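Local coordinates for protein macromomycin (Streptomyces macromomyceticus, PDB 2MCM) that binds non-covalently a chromophore that is the cytotoxic, DNA-cleaving component of the antibiotic auromomycin, at residues Gly34-Ala37 / Val43-Cys46; Ala37-Gly42 / Phe72-Gly77. All coordinates share one frame; numbering follows the deposited sequence.

Contact 1 (Gly34-Ala37 / Val43-Cys46); sequences GQCA and VIGC
Cys36 and Cys46 turn their sulfurs the same way, each SG lying beside its own backbone N and opposite the carbonyl carbon (chi1 -54° and -55°), and with that matched pair of torsions the two sulfurs meet in a disulfide. The bond staples a beta hairpin of the neocarzinostatin fold, made by strands 30-40 and 43-47. SG of Cys36 and SG of Cys46 are 2.0 Å apart, and the C-S-S-C torsion of 98° is close to the 90° that a relaxed disulfide prefers. The cysteines form a non-hydrogen-bonded antiparallel pair, where both CB atoms rise from the same face; their CA atoms come within 3.9 Å, close enough for so short a link. In the conformer of Ile44 given here, its CG2 branch, anti to the backbone N, rests against Cys36 CB at 3.8 Å.

The next pair along, Ala37 with Gly45, is the hydrogen-bonded one. Ala37 N reaches Gly45 O at 3.0 Å, and Gly45 N returns a straighter bond to Ala37 O at 2.9 Å. The small methyl of Ala37 lies on the face opposite the disulfide, and Gly45 across from it has no side chain to meet it. Gln35 sends its amide away from the hairpin to bond the backbone O of His69 through NE2.

Molecules of methylpentanediol, probably from the crystallisation liquor, lie beside Cys36, consistent with a disulfide bordering a pocket, as in the chromophore cleft of related apoproteins. Beside the disulfide, Cys46 CA makes a CA-H...O contact with Gln35 O at 3.2 Å.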
ATOM      1  N   GLY A  34      -2.441  -1.218   0.271  1.00  6.21           N
ATOM      2  CA  GLY A  34      -2.127  -0.754   1.637  1.00  8.82           C
ATOM      3  C   GLY A  34      -0.930   0.175   1.679  1.00  8.55           C
ATOM      4  O   GLY A  34      -0.231   0.375   0.660  1.00 10.67           O
ATOM      5  N   GLN A  35      -0.712   0.742   2.839  1.00  7.90           N
ATOM      6  CA  GLN A  35       0.441   1.629   3.115  1.00  7.87           C
ATOM      7  C   GLN A  35       1.393   0.782   3.939  1.00  8.46           C
ATOM      8  O   GLN A  35       1.071   0.136   4.940  1.00  7.85           O
ATOM      9  CB  GLN A  35      -0.031   2.859   3.942  1.00  9.33           C
ATOM     10  CG  GLN A  35       1.108   3.761   4.355  1.00  8.87           C
ATOM     11  CD  GLN A  35       0.723   4.952   5.216  1.00  9.36           C
ATOM     12  OE1 GLN A  35      -0.492   5.079   5.531  1.00  9.57           O
ATOM     13  NE2 GLN A  35       1.694   5.757   5.571  1.00  8.84           N
ATOM     14  N   CYS A  36       2.665   0.710   3.480  1.00  7.84           N
ATOM     15  CA  CYS A  36       3.665  -0.162   4.115  1.00  6.99           C
ATOM     16  C   CYS A  36       5.052   0.483   4.211  1.00  8.99           C
ATOM     17  O   CYS A  36       5.254   1.537   3.614  1.00  9.29           O
ATOM     18  CB  CYS A  36       3.818  -1.425   3.218  1.00  8.37           C
ATOM     19  SG  CYS A  36       2.286  -2.338   2.826  1.00  9.89           S
ATOM     20  N   ALA A  37       5.951  -0.206   4.879  1.00  9.57           N
ATOM     21  CA  ALA A  37       7.333   0.277   5.013  1.00  9.77           C
ATOM     22  C   ALA A  37       8.142  -0.975   5.340  1.00 11.95           C
ATOM     23  O   ALA A  37       7.613  -1.971   5.730  1.00 10.27           O
ATOM     24  CB  ALA A  37       7.479   1.256   6.187  1.00 10.64           C
ATOM     25  N   VAL A  43      11.677  -7.659   5.870  1.00 25.79           N
ATOM     26  CA  VAL A  43      10.339  -7.693   6.497  1.00 21.91           C
ATOM     27  C   VAL A  43       9.586  -6.347   6.277  1.00 17.09           C
ATOM     28  O   VAL A  43       9.993  -5.306   6.750  1.00 18.04           O
ATOM     29  CB  VAL A  43      10.499  -7.904   8.032  1.00 23.08           C
ATOM     30  CG1 VAL A  43       9.133  -7.921   8.722  1.00 23.06           C
ATOM     31  CG2 VAL A  43      11.352  -9.116   8.378  1.00 23.55           C
ATOM     32  N   ILE A  44       8.507  -6.525   5.576  1.00 15.77           N
ATOM     33  CA  ILE A  44       7.585  -5.398   5.258  1.00 14.72           C
ATOM     34  C   ILE A  44       6.429  -5.431   6.283  1.00 13.71           C
ATOM     35  O   ILE A  44       5.907  -6.493   6.603  1.00 14.36           O
ATOM     36  CB  ILE A  44       7.038  -5.579   3.831  1.00 16.14           C
ATOM     37  CG1 ILE A  44       8.236  -5.471   2.808  1.00 16.25           C
ATOM     38  CG2 ILE A  44       5.925  -4.584   3.452  1.00 17.10           C
ATOM     39  CD1 ILE A  44       7.704  -5.796   1.369  0.70 17.22           C
ATOM     40  N   GLY A  45       6.140  -4.216   6.792  1.00 11.32           N
ATOM     41  CA  GLY A  45       4.984  -4.137   7.740  1.00 10.32           C
ATOM     42  C   GLY A  45       3.971  -3.169   7.119  1.00 11.30           C
ATOM     43  O   GLY A  45       4.404  -2.166   6.512  1.00 11.11           O
ATOM     44  N   CYS A  46       2.672  -3.340   7.251  1.00  8.73           N
ATOM     45  CA  CYS A  46       1.676  -2.450   6.638  1.00  9.12           C
ATOM     46  C   CYS A  46       0.582  -2.076   7.692  1.00  9.60           C
ATOM     47  O   CYS A  46       0.483  -2.772   8.703  1.00 10.15           O
ATOM     48  CB  CYS A  46       0.948  -3.146   5.492  1.00  9.18           C
ATOM     49  SG  CYS A  46       2.112  -3.809   4.239  1.00 10.29           S
TER

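Contact 2 (Ala37-Gly42 / Phe72-Gly77); sequences AVVEPG and FQAVVG. With CA (calcium ion), chain B.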
ATOM      1  N   ALA A  37       5.951  -0.206   4.879  1.00  9.57           N
ATOM      2  CA  ALA A  37       7.333   0.277   5.013  1.00  9.77           C
ATOM      3  C   ALA A  37       8.142  -0.975   5.340  1.00 11.95           C
ATOM      4  O   ALA A  37       7.613  -1.971   5.730  1.00 10.27           O
ATOM      5  CB  ALA A  37       7.479   1.256   6.187  1.00 10.64           C
ATOM      6  N   VAL A  38       9.468  -0.819   5.152  1.00 13.10           N
ATOM      7  CA  VAL A  38      10.375  -1.942   5.528  1.00 15.54           C
ATOM      8  C   VAL A  38      10.691  -1.695   7.007  1.00 16.38           C
ATOM      9  O   VAL A  38      11.293  -0.656   7.390  1.00 18.21           O
ATOM     10  CB  VAL A  38      11.640  -1.944   4.617  1.00 15.18           C
ATOM     11  CG1 VAL A  38      12.620  -2.977   5.204  1.00 16.34           C
ATOM     12  CG2 VAL A  38      11.325  -2.290   3.198  1.00 15.73           C
ATOM     13  N   VAL A  39      10.237  -2.649   7.827  1.00 17.86           N
ATOM     14  CA  VAL A  39      10.459  -2.449   9.282  1.00 22.23           C
ATOM     15  C   VAL A  39      11.813  -3.029   9.659  1.00 24.57           C
ATOM     16  O   VAL A  39      12.510  -2.495  10.521  1.00 26.86           O
ATOM     17  CB  VAL A  39       9.247  -2.871  10.119  1.00 21.33           C
ATOM     18  CG1 VAL A  39       8.077  -1.914   9.746  1.00 21.68           C
ATOM     19  CG2 VAL A  39       8.827  -4.288  10.036  1.00 21.38           C
ATOM     20  N   GLU A  40      12.127  -4.111   8.981  1.00 26.80           N
ATOM     21  CA  GLU A  40      13.393  -4.812   9.146  1.00 29.53           C
ATOM     22  C   GLU A  40      13.724  -5.446   7.811  1.00 30.25           C
ATOM     23  O   GLU A  40      12.869  -5.982   7.066  1.00 29.30           O
ATOM     24  CB  GLU A  40      13.334  -5.839  10.281  1.00 30.56           C
ATOM     25  CG  GLU A  40      12.726  -5.314  11.578  1.00 31.63           C
ATOM     26  CD  GLU A  40      13.254  -5.725  12.907  1.00 32.31           C
ATOM     27  OE1 GLU A  40      14.436  -5.862  13.168  1.00 31.80           O
ATOM     28  OE2 GLU A  40      12.314  -5.860  13.780  1.00 32.04           O
ATOM     29  N   PRO A  41      15.037  -5.388   7.529  1.00 30.58           N
ATOM     30  CA  PRO A  41      15.523  -5.907   6.250  1.00 30.51           C
ATOM     31  C   PRO A  41      14.826  -7.208   5.985  1.00 30.02           C
ATOM     32  O   PRO A  41      14.802  -8.100   6.856  1.00 31.36           O
ATOM     33  CB  PRO A  41      17.032  -5.912   6.463  1.00 31.28           C
ATOM     34  CG  PRO A  41      17.225  -4.638   7.324  1.00 31.53           C
ATOM     35  CD  PRO A  41      16.072  -4.714   8.320  1.00 31.39           C
ATOM     36  N   GLY A  42      14.182  -7.300   4.837  1.00 30.24           N
ATOM     37  CA  GLY A  42      13.425  -8.465   4.384  1.00 28.73           C
ATOM     38  C   GLY A  42      12.020  -8.573   4.976  1.00 28.03           C
ATOM     39  O   GLY A  42      11.238  -9.496   4.579  1.00 29.41           O
ATOM     40  N   PHE A  72       1.904   4.992  11.663  1.00 12.30           N
ATOM     41  CA  PHE A  72       0.867   3.917  11.753  1.00 12.11           C
ATOM     42  C   PHE A  72       1.448   2.765  12.534  1.00 13.31           C
ATOM     43  O   PHE A  72       2.662   2.690  12.739  1.00 12.23           O
ATOM     44  CB  PHE A  72       0.491   3.523  10.344  1.00 12.93           C
ATOM     45  CG  PHE A  72       1.502   2.868   9.459  1.00 13.28           C
ATOM     46  CD1 PHE A  72       1.672   1.468   9.525  1.00 13.41           C
ATOM     47  CD2 PHE A  72       2.287   3.595   8.557  1.00 14.04           C
ATOM     48  CE1 PHE A  72       2.561   0.813   8.669  1.00 14.16           C
ATOM     49  CE2 PHE A  72       3.204   2.940   7.719  1.00 13.57           C
ATOM     50  CZ  PHE A  72       3.362   1.581   7.822  1.00 13.77           C
ATOM     51  N   GLN A  73       0.583   1.867  13.008  1.00 13.18           N
ATOM     52  CA  GLN A  73       0.987   0.650  13.701  1.00 14.15           C
ATOM     53  C   GLN A  73       1.078  -0.404  12.580  1.00 13.42           C
ATOM     54  O   GLN A  73       0.118  -0.675  11.852  1.00 14.70           O
ATOM     55  CB  GLN A  73      -0.065   0.143  14.710  1.00 15.88           C
ATOM     56  CG  GLN A  73      -0.216   1.075  15.912  1.00 18.76           C
ATOM     57  CD  GLN A  73       1.136   1.409  16.489  1.00 19.47           C
ATOM     58  OE1 GLN A  73       1.899   0.420  16.806  1.00 21.97           O
ATOM     59  NE2 GLN A  73       1.544   2.675  16.603  1.00 20.47           N
ATOM     60  N   ALA A  74       2.296  -0.915  12.445  1.00 13.32           N
ATOM     61  CA  ALA A  74       2.504  -1.900  11.361  1.00 14.27           C
ATOM     62  C   ALA A  74       2.241  -3.324  11.859  1.00 14.04           C
ATOM     63  O   ALA A  74       2.535  -3.585  13.040  1.00 14.12           O
ATOM     64  CB  ALA A  74       3.954  -1.774  10.898  1.00 12.60           C
ATOM     65  N   VAL A  75       1.679  -4.129  10.951  1.00 11.68           N
ATOM     66  CA  VAL A  75       1.495  -5.569  11.246  1.00 13.14           C
ATOM     67  C   VAL A  75       2.415  -6.314  10.208  1.00 13.13           C
ATOM     68  O   VAL A  75       2.594  -5.713   9.118  1.00 14.17           O
ATOM     69  CB  VAL A  75       0.069  -6.050  11.239  1.00 15.61           C
ATOM     70  CG1 VAL A  75      -0.791  -5.179  12.176  1.00 17.09           C
ATOM     71  CG2 VAL A  75      -0.545  -5.963   9.844  1.00 14.77           C
ATOM     72  N   VAL A  76       2.961  -7.431  10.653  1.00 12.55           N
ATOM     73  CA  VAL A  76       3.854  -8.218   9.733  1.00 14.34           C
ATOM     74  C   VAL A  76       3.374  -9.641   9.578  1.00 18.23           C
ATOM     75  O   VAL A  76       2.711 -10.215  10.464  1.00 18.70           O
ATOM     76  CB  VAL A  76       5.294  -8.177  10.339  1.00 14.51           C
ATOM     77  CG1 VAL A  76       5.910  -6.793  10.269  1.00 13.92           C
ATOM     78  CG2 VAL A  76       5.362  -8.747  11.740  1.00 14.52           C
ATOM     79  N   GLY A  77       3.707 -10.281   8.462  1.00 20.90           N
ATOM     80  CA  GLY A  77       3.359 -11.692   8.244  1.00 25.17           C
ATOM     81  C   GLY A  77       1.932 -11.815   7.757  1.00 27.96           C
ATOM     82  O   GLY A  77       1.226 -10.829   7.588  1.00 29.01           O
TER
HETATM   83 CA    CA B 163      13.775  -6.441  15.540  0.60 25.73          CA
HETATM   84  O   HOH W   1      16.181  -6.327  14.833  0.81 48.30           O
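Val39 meets strand 71-76 with its two methyls spread over different residues. Its CB points toward that strand from the place where the chain turns a corner; Val39 and Glu40 both face Val43, a classic beta bulge. From CB, the CG1 branch stands opposite the carbonyl carbon (chi1 -65°) and approaches the methyl CB of Ala74 at 4.3 Å. The CG2 branch, set between the backbone N and carbonyl carbon, touches CG1 of Val76 at 3.9 Å, the two valines crossing at a slant. A branched valine suits this spot because it serves two neighbours at once, while alanine at 74 keeps its side of the contact low. Trp83 and Val86 of strand 81-87 also pack on Val39.

Near the start of strand 71-76, the ring of Phe72 comes close at its far end, CZ lying 4.4 Å from Ala37 CB, with Ala37 N at the ring edge near its plane. Beyond the bulge, Glu40 takes a different role. Its carboxylate holds a calcium ion with both oxygens, OE1 at 2.5 Å and OE2 at 2.4 Å from the metal, a bidentate grip that a water joins. OE2 also accepts a hydrogen bond from Trp83 NE1, which helps fix the carboxylate. The side-chain contacts between the segments are all apolar, so their cohesion comes from hiding methyls and a ring edge from water, while the charged chemistry stays at the calcium.

Contacts 1 and 2 start from the same strand, 30-40, share Ala37, and have centres about 5 Å apart, on the same side of the chain's centre. Along the chain the hairpin of contact 1 closes first, its return strand 43-47 following directly, and strand 71-76 follows about 25 residues after it. Strand 43-47 is the neighbour of both others in one antiparallel sheet: Cys46 O probably takes a hydrogen bond from Val75 N at 2.9 Å. Contact 2 therefore bridges two strands that flank 43-47, through side chains instead of backbone bonds. Together they tie the disulfide-closed hairpin to strand 71-76 within the neocarzinostatin fold.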